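Local coordinates for class I phosphodiesterase PDEB1 (Leishmania major, PDB 2R8Q), which belongs to the class I phosphodiesterases of the HD superfamily, with an all-helical catalytic domain that holds zinc, magnesium and 3-isobutyl-1-methylxanthine, at residues N85-C90 with I183-A189; H219-L223 with V313-F317; T111-L116 with L249-G253; R205-C210 with R243-E247. All coordinates share one frame; numbering follows the deposited sequence.

In the fold
The four contacts tie together a chain about two-thirds helix and without strands. Contacts 3 and 4 both use helix 239-254 and have centres about 13 Å apart, contact 4 nested in the loop that contact 3 closes. Contact 2 reaches the same helix through Lys251 and Ala252 of contact 3, with centres about 15 Å apart. Contact 1 closes along the chain before contacts 4 and 2 open; it meets contact 4 through Leu184 and Leu207 but lies across the chain's centre from contact 2, about 33 Å between centres. Helix 239-254 is thus shared by contacts 3 and 4 and touched by contact 2, and it ends at Asp254, a residue of the zinc site.

Contact 1 (N85-C90 with I183-A189); sequences NFILQC and ILSDPAA
Asn85, Phe86 and Gln89 of helix 80-92 pack against the end of helix 171-184 and the turn that follows it, a buried helix-to-turn contact on the periphery of the all-helical phosphodiesterase domain. The turn is built on an Asx turn, Asp186 OD2 accepting from Ala188 N at 3.0 Å, and a backbone bond from Ala189 N to Asp186 O closes it; together they set O and CB of Ala188 and Ala189 against the helix. Asn85 suits this place because its amide has both a donor and an acceptor to offer. ND2 gives a fairly straight bond to Ala188 O (3.0 Å, 161° at the hydrogen), the acceptor lying in the amide plane while the donor stands above the plane of the carbonyl; OD1 is taken by Arg24. Ala189, with its small methyl, allows the backbones to come close, and its CB rests 3.9 Å from Phe86 CA. Phe86 is turned with CG anti to its backbone N (chi1 173°), which sends the ring along the gap toward Leu184, where CE1 meets Leu184 CD2 at 3.7 Å. Ile183 CG2 touches both Phe86 CD1 and Gln89 CB, 3.8 Å from each, while its other branch puts CD1 against Cys90 CA and SG. On the ring itself, Cys90 SG covers one face near the rim, while Val135, Leu138 and Val139 of helix 127-139 also pack against Phe86. Gln89 NE2 donates to Ile17 O and also to a water at 3.0 Å; that water donates a hydrogen bond to Asp186 OD1 at 2.8 Å.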
loop_
_atom_site.group_PDB
_atom_site.type_symbol
_atom_site.label_atom_id
_atom_site.label_comp_id
_atom_site.label_asym_id
_atom_site.label_seq_id
_atom_site.Cartn_x
_atom_site.Cartn_y
_atom_site.Cartn_z
ATOM N N ASN A 85 -5.728 21.427 7.953
ATOM C CA ASN A 85 -5.617 20.083 8.512
ATOM C C ASN A 85 -4.876 19.181 7.531
ATOM O O ASN A 85 -4.042 18.371 7.932
ATOM C CB ASN A 85 -6.993 19.474 8.796
ATOM C CG ASN A 85 -7.642 20.042 10.045
ATOM O OD1 ASN A 85 -6.963 20.558 10.938
ATOM N ND2 ASN A 85 -8.966 19.930 10.122
ATOM N N PHE A 86 -5.193 19.315 6.246
ATOM C CA PHE A 86 -4.538 18.505 5.215
ATOM C C PHE A 86 -3.031 18.758 5.228
ATOM O O PHE A 86 -2.232 17.821 5.244
ATOM C CB PHE A 86 -5.115 18.840 3.837
ATOM C CG PHE A 86 -4.390 18.183 2.694
ATOM C CD1 PHE A 86 -4.570 16.825 2.427
ATOM C CD2 PHE A 86 -3.531 18.920 1.888
ATOM C CE1 PHE A 86 -3.901 16.216 1.370
ATOM C CE2 PHE A 86 -2.856 18.320 0.824
ATOM C CZ PHE A 86 -3.044 16.968 0.568
ATOM N N ILE A 87 -2.641 20.027 5.232
ATOM C CA ILE A 87 -1.224 20.378 5.253
ATOM C C ILE A 87 -0.543 19.757 6.476
ATOM O O ILE A 87 0.542 19.185 6.369
ATOM C CB ILE A 87 -1.046 21.909 5.275
ATOM C CG1 ILE A 87 -1.565 22.501 3.963
ATOM C CG2 ILE A 87 0.420 22.271 5.492
ATOM C CD1 ILE A 87 -1.676 24.016 3.967
ATOM N N LEU A 88 -1.190 19.843 7.635
ATOM C CA LEU A 88 -0.609 19.290 8.856
ATOM C C LEU A 88 -0.595 17.766 8.886
ATOM O O LEU A 88 0.298 17.170 9.485
ATOM C CB LEU A 88 -1.342 19.836 10.086
ATOM C CG LEU A 88 -1.144 21.338 10.316
ATOM C CD1 LEU A 88 -2.027 21.803 11.462
ATOM C CD2 LEU A 88 0.327 21.617 10.621
ATOM N N GLN A 89 -1.583 17.133 8.255
ATOM C CA GLN A 89 -1.615 15.676 8.211
ATOM C C GLN A 89 -0.479 15.210 7.303
ATOM O O GLN A 89 0.136 14.172 7.547
ATOM C CB GLN A 89 -2.967 15.173 7.688
ATOM C CG GLN A 89 -4.116 15.323 8.695
ATOM C CD GLN A 89 -4.033 14.339 9.857
ATOM O OE1 GLN A 89 -3.040 13.628 10.024
ATOM N NE2 GLN A 89 -5.086 14.299 10.674
ATOM N N CYS A 90 -0.198 15.982 6.255
ATOM C CA CYS A 90 0.903 15.642 5.356
ATOM C C CYS A 90 2.225 15.801 6.114
ATOM O O CYS A 90 3.081 14.913 6.097
ATOM C CB CYS A 90 0.913 16.561 4.127
ATOM S SG CYS A 90 -0.347 16.210 2.864
ATOM N N ILE A 183 -4.842 9.885 4.125
ATOM C CA ILE A 183 -5.064 11.240 4.617
ATOM C C ILE A 183 -6.393 11.819 4.129
ATOM O O ILE A 183 -7.167 12.370 4.914
ATOM C CB ILE A 183 -3.923 12.185 4.167
ATOM C CG1 ILE A 183 -2.622 11.795 4.870
ATOM C CG2 ILE A 183 -4.292 13.631 4.463
ATOM C CD1 ILE A 183 -1.399 12.548 4.361
ATOM N N LEU A 184 -6.652 11.685 2.832
ATOM C CA LEU A 184 -7.868 12.212 2.227
ATOM C C LEU A 184 -9.149 11.496 2.636
ATOM O O LEU A 184 -10.243 12.012 2.410
ATOM C CB LEU A 184 -7.735 12.198 0.700
ATOM C CG LEU A 184 -6.655 13.141 0.171
ATOM C CD1 LEU A 184 -6.385 12.859 -1.301
ATOM C CD2 LEU A 184 -7.098 14.587 0.382
ATOM N N SER A 185 -9.020 10.315 3.236
ATOM C CA SER A 185 -10.198 9.560 3.664
ATOM C C SER A 185 -10.819 10.189 4.906
ATOM O O SER A 185 -11.936 9.846 5.293
ATOM C CB SER A 185 -9.830 8.101 3.954
ATOM O OG SER A 185 -9.044 7.984 5.127
ATOM N N ASP A 186 -10.080 11.108 5.521
ATOM C CA ASP A 186 -10.522 11.816 6.720
ATOM C C ASP A 186 -11.310 13.054 6.296
ATOM O O ASP A 186 -10.768 13.959 5.664
ATOM C CB ASP A 186 -9.299 12.233 7.546
ATOM C CG ASP A 186 -9.658 13.086 8.748
ATOM O OD1 ASP A 186 -8.723 13.629 9.373
ATOM O OD2 ASP A 186 -10.858 13.215 9.074
ATOM N N PRO A 187 -12.606 13.111 6.639
ATOM C CA PRO A 187 -13.433 14.264 6.269
ATOM C C PRO A 187 -12.829 15.599 6.700
ATOM O O PRO A 187 -13.005 16.619 6.031
ATOM C CB PRO A 187 -14.755 13.981 6.983
ATOM C CG PRO A 187 -14.801 12.486 7.029
ATOM C CD PRO A 187 -13.387 12.130 7.410
ATOM N N ALA A 188 -12.111 15.582 7.818
ATOM C CA ALA A 188 -11.499 16.792 8.358
ATOM C C ALA A 188 -10.312 17.306 7.552
ATOM O O ALA A 188 -9.896 18.454 7.719
ATOM C CB ALA A 188 -11.075 16.552 9.802
ATOM N N ALA A 189 -9.770 16.463 6.679
ATOM C CA ALA A 189 -8.618 16.847 5.865
ATOM C C ALA A 189 -8.837 16.590 4.379
ATOM O O ALA A 189 -7.905 16.692 3.583
ATOM C CB ALA A 189 -7.373 16.097 6.344
HETATM O O HOH W 1 -7.404 16.000 9.919
#

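Contact 2 (H219-L223 with V313-F317); sequences HADAL and VAGKF
Val313 O is gripped by two donors: a water at 2.7 Å and, in the helical pattern, Phe317 N at 3.2 Å. The same water lies 2.9 Å from His219 NE2, in the plane of the imidazole, and so bridges the two helices where no direct hydrogen bond does. Beside the bridge the histidine ring leans on Phe317. The rings are oblique, their planes 57° apart, and CE1 of His219 comes to 3.4 Å from CD1 of Phe317. Both side chains have CG anti to the backbone N (-174° for His219, -175° for Phe317), a setting that carries each ring out into the gap between the helices. Leu223, one turn after His219, adds a purely apolar touch, its CD1 lying 4.0 Å from Phe317 CD1. Long side chains suit this place, since the two segments run almost parallel and their axes come no closer than 12.1 Å. Helix 239-254 packs alongside: its Lys251 probably hydrogen-bonds to His219 ND1 and makes a cation-pi contact with Phe317, while Thr248 and Ala252 touch the phenylalanine. The side chain of Val313 lies about 7 Å from the bound 3-isobutyl-1-methylxanthine, and helix 302-324 also carries pocket residues Gln306 and Phe309.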
loop_
_atom_site.group_PDB
_atom_site.type_symbol
_atom_site.label_atom_id
_atom_site.label_comp_id
_atom_site.label_asym_id
_atom_site.label_seq_id
_atom_site.Cartn_x
_atom_site.Cartn_y
_atom_site.Cartn_z
ATOM N N HIS A 219 12.027 8.115 -16.151
ATOM C CA HIS A 219 12.389 9.402 -16.737
ATOM C C HIS A 219 12.491 9.445 -18.262
ATOM O O HIS A 219 11.852 10.276 -18.906
ATOM C CB HIS A 219 13.701 9.902 -16.133
ATOM C CG HIS A 219 14.073 11.277 -16.585
ATOM N ND1 HIS A 219 13.406 12.405 -16.157
ATOM C CD2 HIS A 219 14.999 11.703 -17.477
ATOM C CE1 HIS A 219 13.903 13.466 -16.769
ATOM N NE2 HIS A 219 14.870 13.067 -17.574
ATOM N N ALA A 220 13.302 8.565 -18.836
ATOM C CA ALA A 220 13.482 8.535 -20.284
ATOM C C ALA A 220 12.153 8.373 -21.014
ATOM O O ALA A 220 11.878 9.085 -21.984
ATOM C CB ALA A 220 14.436 7.407 -20.668
ATOM N N ASP A 221 11.330 7.442 -20.547
ATOM C CA ASP A 221 10.038 7.200 -21.173
ATOM C C ASP A 221 9.127 8.415 -21.028
ATOM O O ASP A 221 8.416 8.789 -21.964
ATOM C CB ASP A 221 9.369 5.974 -20.548
ATOM C CG ASP A 221 8.113 5.565 -21.281
ATOM O OD1 ASP A 221 8.208 5.244 -22.483
ATOM O OD2 ASP A 221 7.032 5.563 -20.657
ATOM N N ALA A 222 9.154 9.027 -19.850
ATOM C CA ALA A 222 8.337 10.202 -19.573
ATOM C C ALA A 222 8.684 11.335 -20.532
ATOM O O ALA A 222 7.798 12.019 -21.047
ATOM C CB ALA A 222 8.553 10.655 -18.131
ATOM N N LEU A 223 9.975 11.537 -20.770
ATOM C CA LEU A 223 10.403 12.596 -21.677
ATOM C C LEU A 223 10.044 12.236 -23.116
ATOM O O LEU A 223 9.651 13.102 -23.896
ATOM C CB LEU A 223 11.910 12.842 -21.547
ATOM C CG LEU A 223 12.504 13.966 -22.407
ATOM C CD1 LEU A 223 11.704 15.246 -22.221
ATOM C CD2 LEU A 223 13.963 14.184 -22.023
ATOM N N VAL A 313 20.834 14.814 -16.969
ATOM C CA VAL A 313 19.467 14.618 -16.505
ATOM C C VAL A 313 18.636 15.895 -16.526
ATOM O O VAL A 313 17.879 16.137 -17.467
ATOM C CB VAL A 313 19.428 14.028 -15.072
ATOM C CG1 VAL A 313 17.982 13.808 -14.640
ATOM C CG2 VAL A 313 20.191 12.710 -15.027
ATOM N N ALA A 314 18.793 16.715 -15.493
ATOM C CA ALA A 314 18.026 17.950 -15.354
ATOM C C ALA A 314 18.216 18.996 -16.447
ATOM O O ALA A 314 17.251 19.634 -16.872
ATOM C CB ALA A 314 18.306 18.574 -13.992
ATOM N N GLY A 315 19.456 19.184 -16.889
ATOM C CA GLY A 315 19.735 20.166 -17.922
ATOM C C GLY A 315 18.955 19.941 -19.201
ATOM O O GLY A 315 18.224 20.825 -19.655
ATOM N N LYS A 316 19.107 18.758 -19.789
ATOM C CA LYS A 316 18.402 18.438 -21.021
ATOM C C LYS A 316 16.895 18.440 -20.798
ATOM O O LYS A 316 16.137 18.889 -21.657
ATOM C CB LYS A 316 18.828 17.066 -21.554
ATOM C CG LYS A 316 18.050 16.642 -22.796
ATOM C CD LYS A 316 18.424 15.246 -23.268
ATOM C CE LYS A 316 17.577 14.835 -24.463
ATOM N NZ LYS A 316 17.895 13.457 -24.932
ATOM N N PHE A 317 16.463 17.943 -19.644
ATOM C CA PHE A 317 15.036 17.889 -19.347
ATOM C C PHE A 317 14.390 19.266 -19.427
ATOM O O PHE A 317 13.378 19.439 -20.104
ATOM C CB PHE A 317 14.784 17.286 -17.959
ATOM C CG PHE A 317 13.324 17.082 -17.647
ATOM C CD1 PHE A 317 12.561 16.182 -18.385
ATOM C CD2 PHE A 317 12.709 17.797 -16.623
ATOM C CE1 PHE A 317 11.206 15.996 -18.111
ATOM C CE2 PHE A 317 11.353 17.617 -16.339
ATOM C CZ PHE A 317 10.603 16.716 -17.086
HETATM O O HOH W 2 16.542 14.615 -19.323
#

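Contact 3 (T111-L116 with L249-G253); sequences TLHTYL and LIKAG
The ring of Tyr115 meets helix 239-254 along its edge: Gly253 N lies near the ring plane, 3.7 Å from CE1, and the carbonyl carbon of Ala252 is also in plane. Ala252 CB approaches CE1 obliquely at 3.8 Å, its small methyl suiting this ring edge. One face of the ring lies over Thr111 O, a turn earlier in its own helix; that oxygen already accepts from Tyr115 N and, at 2.6 Å, from Thr114 OG1. CG of Tyr115 is anti to its carbonyl carbon (chi1 -69°), which lays the ring back over that turn and leaves its edge for the other helix. Leu112 uses the same surface: its CD2 presses on Leu249 O at 3.2 Å and lies 4.4 Å from Gly253 CA, where the absence of a side chain lets this methyl come in over the backbone. Leu249 fills the next gap: its CD1 touches Leu116 CD2 at 3.9 Å and its CD2 packs on Tyr115 CB. The helical segments cross at 127°, axes 9.6 Å apart. They belong to helices that bring His104 and Asp254 to the zinc site, and the side chain of Ile250 is about 7 Å from the zinc ion. Around this buried contact, helix 127-139 packs on Leu112, Leu249 and Ile250, helix 302-324 on Tyr115 and Ala252, and helix 330-348 closes over Tyr115 with Trp331 and Cys332.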
loop_
_atom_site.group_PDB
_atom_site.type_symbol
_atom_site.label_atom_id
_atom_site.label_comp_id
_atom_site.label_asym_id
_atom_site.label_seq_id
_atom_site.Cartn_x
_atom_site.Cartn_y
_atom_site.Cartn_z
ATOM N N THR A 111 7.197 25.845 -6.001
ATOM C CA THR A 111 7.827 25.890 -7.314
ATOM C C THR A 111 6.791 25.662 -8.417
ATOM O O THR A 111 6.802 26.347 -9.446
ATOM C CB THR A 111 8.936 24.828 -7.418
ATOM O OG1 THR A 111 9.947 25.099 -6.440
ATOM C CG2 THR A 111 9.558 24.834 -8.802
ATOM N N LEU A 112 5.889 24.708 -8.207
ATOM C CA LEU A 112 4.863 24.441 -9.205
ATOM C C LEU A 112 3.965 25.657 -9.381
ATOM O O LEU A 112 3.507 25.938 -10.488
ATOM C CB LEU A 112 4.032 23.217 -8.811
ATOM C CG LEU A 112 4.772 21.889 -8.973
ATOM C CD1 LEU A 112 3.922 20.755 -8.424
ATOM C CD2 LEU A 112 5.088 21.657 -10.444
ATOM N N HIS A 113 3.712 26.381 -8.295
ATOM C CA HIS A 113 2.882 27.571 -8.399
ATOM C C HIS A 113 3.592 28.535 -9.347
ATOM O O HIS A 113 2.960 29.108 -10.233
ATOM C CB HIS A 113 2.673 28.215 -7.024
ATOM C CG HIS A 113 1.737 29.386 -7.038
ATOM N ND1 HIS A 113 2.091 30.616 -7.547
ATOM C CD2 HIS A 113 0.458 29.510 -6.609
ATOM C CE1 HIS A 113 1.072 31.449 -7.430
ATOM N NE2 HIS A 113 0.067 30.803 -6.864
ATOM N N THR A 114 4.906 28.695 -9.192
ATOM C CA THR A 114 5.620 29.610 -10.080
ATOM C C THR A 114 5.580 29.150 -11.536
ATOM O O THR A 114 5.539 29.973 -12.445
ATOM C CB THR A 114 7.103 29.836 -9.653
ATOM O OG1 THR A 114 7.880 28.659 -9.906
ATOM C CG2 THR A 114 7.181 30.200 -8.182
ATOM N N TYR A 115 5.575 27.841 -11.768
ATOM C CA TYR A 115 5.529 27.341 -13.138
ATOM C C TYR A 115 4.162 27.603 -13.753
ATOM O O TYR A 115 4.054 27.985 -14.919
ATOM C CB TYR A 115 5.810 25.835 -13.181
ATOM C CG TYR A 115 7.229 25.434 -12.837
ATOM C CD1 TYR A 115 7.569 24.089 -12.701
ATOM C CD2 TYR A 115 8.234 26.389 -12.656
ATOM C CE1 TYR A 115 8.865 23.699 -12.395
ATOM C CE2 TYR A 115 9.542 26.006 -12.348
ATOM C CZ TYR A 115 9.846 24.657 -12.219
ATOM O OH TYR A 115 11.127 24.263 -11.900
ATOM N N LEU A 116 3.118 27.389 -12.960
ATOM C CA LEU A 116 1.751 27.584 -13.417
ATOM C C LEU A 116 1.385 29.036 -13.674
ATOM O O LEU A 116 0.784 29.366 -14.697
ATOM C CB LEU A 116 0.768 27.020 -12.389
ATOM C CG LEU A 116 0.709 25.498 -12.241
ATOM C CD1 LEU A 116 -0.157 25.148 -11.036
ATOM C CD2 LEU A 116 0.152 24.874 -13.520
ATOM N N LEU A 249 5.072 18.589 -15.393
ATOM C CA LEU A 249 5.290 19.706 -14.482
ATOM C C LEU A 249 5.735 19.224 -13.107
ATOM O O LEU A 249 6.672 19.783 -12.538
ATOM C CB LEU A 249 4.026 20.560 -14.334
ATOM C CG LEU A 249 3.703 21.504 -15.494
ATOM C CD1 LEU A 249 2.326 22.108 -15.285
ATOM C CD2 LEU A 249 4.767 22.596 -15.589
ATOM N N ILE A 250 5.082 18.200 -12.556
ATOM C CA ILE A 250 5.510 17.743 -11.239
ATOM C C ILE A 250 6.915 17.157 -11.319
ATOM O O ILE A 250 7.696 17.284 -10.377
ATOM C CB ILE A 250 4.516 16.727 -10.596
ATOM C CG1 ILE A 250 4.900 16.523 -9.124
ATOM C CG2 ILE A 250 4.523 15.398 -11.352
ATOM C CD1 ILE A 250 3.830 15.851 -8.271
ATOM N N LYS A 251 7.254 16.542 -12.450
ATOM C CA LYS A 251 8.598 16.001 -12.618
ATOM C C LYS A 251 9.578 17.169 -12.606
ATOM O O LYS A 251 10.629 17.106 -11.967
ATOM C CB LYS A 251 8.726 15.243 -13.941
ATOM C CG LYS A 251 8.301 13.785 -13.875
ATOM C CD LYS A 251 8.591 13.060 -15.186
ATOM C CE LYS A 251 10.066 13.138 -15.570
ATOM N NZ LYS A 251 10.971 12.577 -14.527
ATOM N N ALA A 252 9.219 18.241 -13.306
ATOM C CA ALA A 252 10.065 19.429 -13.376
ATOM C C ALA A 252 10.269 20.016 -11.983
ATOM O O ALA A 252 11.390 20.336 -11.594
ATOM C CB ALA A 252 9.431 20.476 -14.295
ATOM N N GLY A 253 9.184 20.161 -11.232
ATOM C CA GLY A 253 9.307 20.703 -9.893
ATOM C C GLY A 253 10.181 19.820 -9.021
ATOM O O GLY A 253 10.958 20.302 -8.202
#

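Contact 4 (R205-C210 with R243-E247); sequences RALIDC and RLVME
Arg243 reaches across to helix 197-212 and lies with a face on Ala206 and an edge to Asp209. From CB its chain bends twice, at chi2 (55°) and chi3 (46°), which brings the guanidinium flat over Ala206. CG and then CD pass Asp209 OD2, CD at 3.7 Å. NE and CZ lie over Ala206, whose methyl sits beneath the centre of the guanidinium, CB to CZ 3.6 Å; a small residue suits this place, letting the flat cation settle close. At the tip, NH2 still touches that methyl, while the guanidinium turns its NH1 edge to Asp209 OD2, giving a salt bridge of 3.0 Å with the acceptor in its plane. Tyr202 adds a cation-pi contact. Farther along, Cys210 SG packs on Met246 CB at 3.7 Å. One water donates to both Glu247 OE2 and Asp209 O, at 3.2 and 2.8 Å respectively. Asp209 OD1 is held by Arg205 NE at 2.9 Å, and Ala165 of the second subunit packs against Asp209. With each oxygen bound by a different arginine, the carboxylate is fixed in rotation and probably stays ionised, its charge offsetting the two cations, although Glu247 OE2, 4.3 Å from Asp209 OD2, would oppose this.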
loop_
_atom_site.group_PDB
_atom_site.type_symbol
_atom_site.label_atom_id
_atom_site.label_comp_id
_atom_site.label_asym_id
_atom_site.label_seq_id
_atom_site.Cartn_x
_atom_site.Cartn_y
_atom_site.Cartn_z
ATOM N N ARG A 205 -7.395 10.214 -9.849
ATOM C CA ARG A 205 -6.594 9.625 -10.907
ATOM C C ARG A 205 -5.459 10.562 -11.305
ATOM O O ARG A 205 -4.348 10.117 -11.576
ATOM C CB ARG A 205 -7.461 9.284 -12.123
ATOM C CG ARG A 205 -6.687 8.568 -13.226
ATOM C CD ARG A 205 -5.864 7.421 -12.653
ATOM N NE ARG A 205 -5.013 6.776 -13.648
ATOM C CZ ARG A 205 -5.406 5.788 -14.444
ATOM N NH1 ARG A 205 -6.647 5.320 -14.364
ATOM N NH2 ARG A 205 -4.556 5.266 -15.317
ATOM N N ALA A 206 -5.731 11.861 -11.326
ATOM C CA ALA A 206 -4.702 12.831 -11.682
ATOM C C ALA A 206 -3.600 12.865 -10.624
ATOM O O ALA A 206 -2.412 12.873 -10.951
ATOM C CB ALA A 206 -5.324 14.218 -11.845
ATOM N N LEU A 207 -3.995 12.880 -9.353
ATOM C CA LEU A 207 -3.030 12.906 -8.263
ATOM C C LEU A 207 -2.140 11.663 -8.327
ATOM O O LEU A 207 -0.914 11.764 -8.259
ATOM C CB LEU A 207 -3.766 12.979 -6.918
ATOM C CG LEU A 207 -2.944 12.960 -5.623
ATOM C CD1 LEU A 207 -3.728 13.642 -4.511
ATOM C CD2 LEU A 207 -2.610 11.518 -5.247
ATOM N N ILE A 208 -2.761 10.497 -8.484
ATOM C CA ILE A 208 -2.027 9.237 -8.555
ATOM C C ILE A 208 -1.092 9.195 -9.769
ATOM O O ILE A 208 0.068 8.790 -9.649
ATOM C CB ILE A 208 -3.018 8.047 -8.573
ATOM C CG1 ILE A 208 -3.681 7.944 -7.196
ATOM C CG2 ILE A 208 -2.299 6.753 -8.957
ATOM C CD1 ILE A 208 -4.935 7.084 -7.145
ATOM N N ASP A 209 -1.586 9.617 -10.932
ATOM C CA ASP A 209 -0.757 9.629 -12.135
ATOM C C ASP A 209 0.475 10.495 -11.918
ATOM O O ASP A 209 1.588 10.129 -12.302
ATOM C CB ASP A 209 -1.524 10.185 -13.342
ATOM C CG ASP A 209 -2.569 9.224 -13.874
ATOM O OD1 ASP A 209 -2.429 7.998 -13.655
ATOM O OD2 ASP A 209 -3.519 9.699 -14.534
ATOM N N CYS A 210 0.266 11.655 -11.305
ATOM C CA CYS A 210 1.360 12.579 -11.052
ATOM C C CYS A 210 2.397 12.028 -10.083
ATOM O O CYS A 210 3.596 12.158 -10.319
ATOM C CB CYS A 210 0.811 13.913 -10.546
ATOM S SG CYS A 210 0.097 14.908 -11.876
ATOM N N ARG A 243 -3.073 15.773 -18.989
ATOM C CA ARG A 243 -2.579 14.897 -17.931
ATOM C C ARG A 243 -1.066 14.762 -18.047
ATOM O O ARG A 243 -0.352 14.820 -17.044
ATOM C CB ARG A 243 -3.223 13.508 -18.010
ATOM C CG ARG A 243 -2.812 12.581 -16.859
ATOM C CD ARG A 243 -3.110 13.227 -15.507
ATOM N NE ARG A 243 -4.448 13.815 -15.479
ATOM C CZ ARG A 243 -5.563 13.137 -15.233
ATOM N NH1 ARG A 243 -5.515 11.835 -14.976
ATOM N NH2 ARG A 243 -6.734 13.759 -15.271
ATOM N N LEU A 244 -0.572 14.581 -19.271
ATOM C CA LEU A 244 0.861 14.454 -19.488
ATOM C C LEU A 244 1.554 15.766 -19.106
ATOM O O LEU A 244 2.685 15.763 -18.620
ATOM C CB LEU A 244 1.149 14.090 -20.948
ATOM C CG LEU A 244 2.620 13.906 -21.339
ATOM C CD1 LEU A 244 3.327 12.981 -20.359
ATOM C CD2 LEU A 244 2.685 13.341 -22.750
ATOM N N VAL A 245 0.876 16.891 -19.318
ATOM C CA VAL A 245 1.444 18.179 -18.940
ATOM C C VAL A 245 1.582 18.239 -17.419
ATOM O O VAL A 245 2.594 18.711 -16.902
ATOM C CB VAL A 245 0.561 19.357 -19.427
ATOM C CG1 VAL A 245 0.951 20.645 -18.694
ATOM C CG2 VAL A 245 0.736 19.545 -20.931
ATOM N N MET A 246 0.569 17.749 -16.704
ATOM C CA MET A 246 0.608 17.739 -15.243
ATOM C C MET A 246 1.767 16.882 -14.748
ATOM O O MET A 246 2.512 17.278 -13.846
ATOM C CB MET A 246 -0.696 17.176 -14.670
ATOM C CG MET A 246 -1.922 18.051 -14.872
ATOM S SD MET A 246 -3.426 17.235 -14.258
ATOM C CE MET A 246 -3.207 17.426 -12.497
ATOM N N GLU A 247 1.918 15.699 -15.339
ATOM C CA GLU A 247 2.981 14.788 -14.935
ATOM C C GLU A 247 4.353 15.380 -15.214
ATOM O O GLU A 247 5.276 15.226 -14.420
ATOM C CB GLU A 247 2.840 13.447 -15.663
ATOM C CG GLU A 247 1.532 12.729 -15.365
ATOM C CD GLU A 247 1.289 11.547 -16.286
ATOM O OE1 GLU A 247 1.903 11.505 -17.372
ATOM O OE2 GLU A 247 0.475 10.668 -15.931
HETATM O O HOH W 3 1.850 8.294 -14.376
#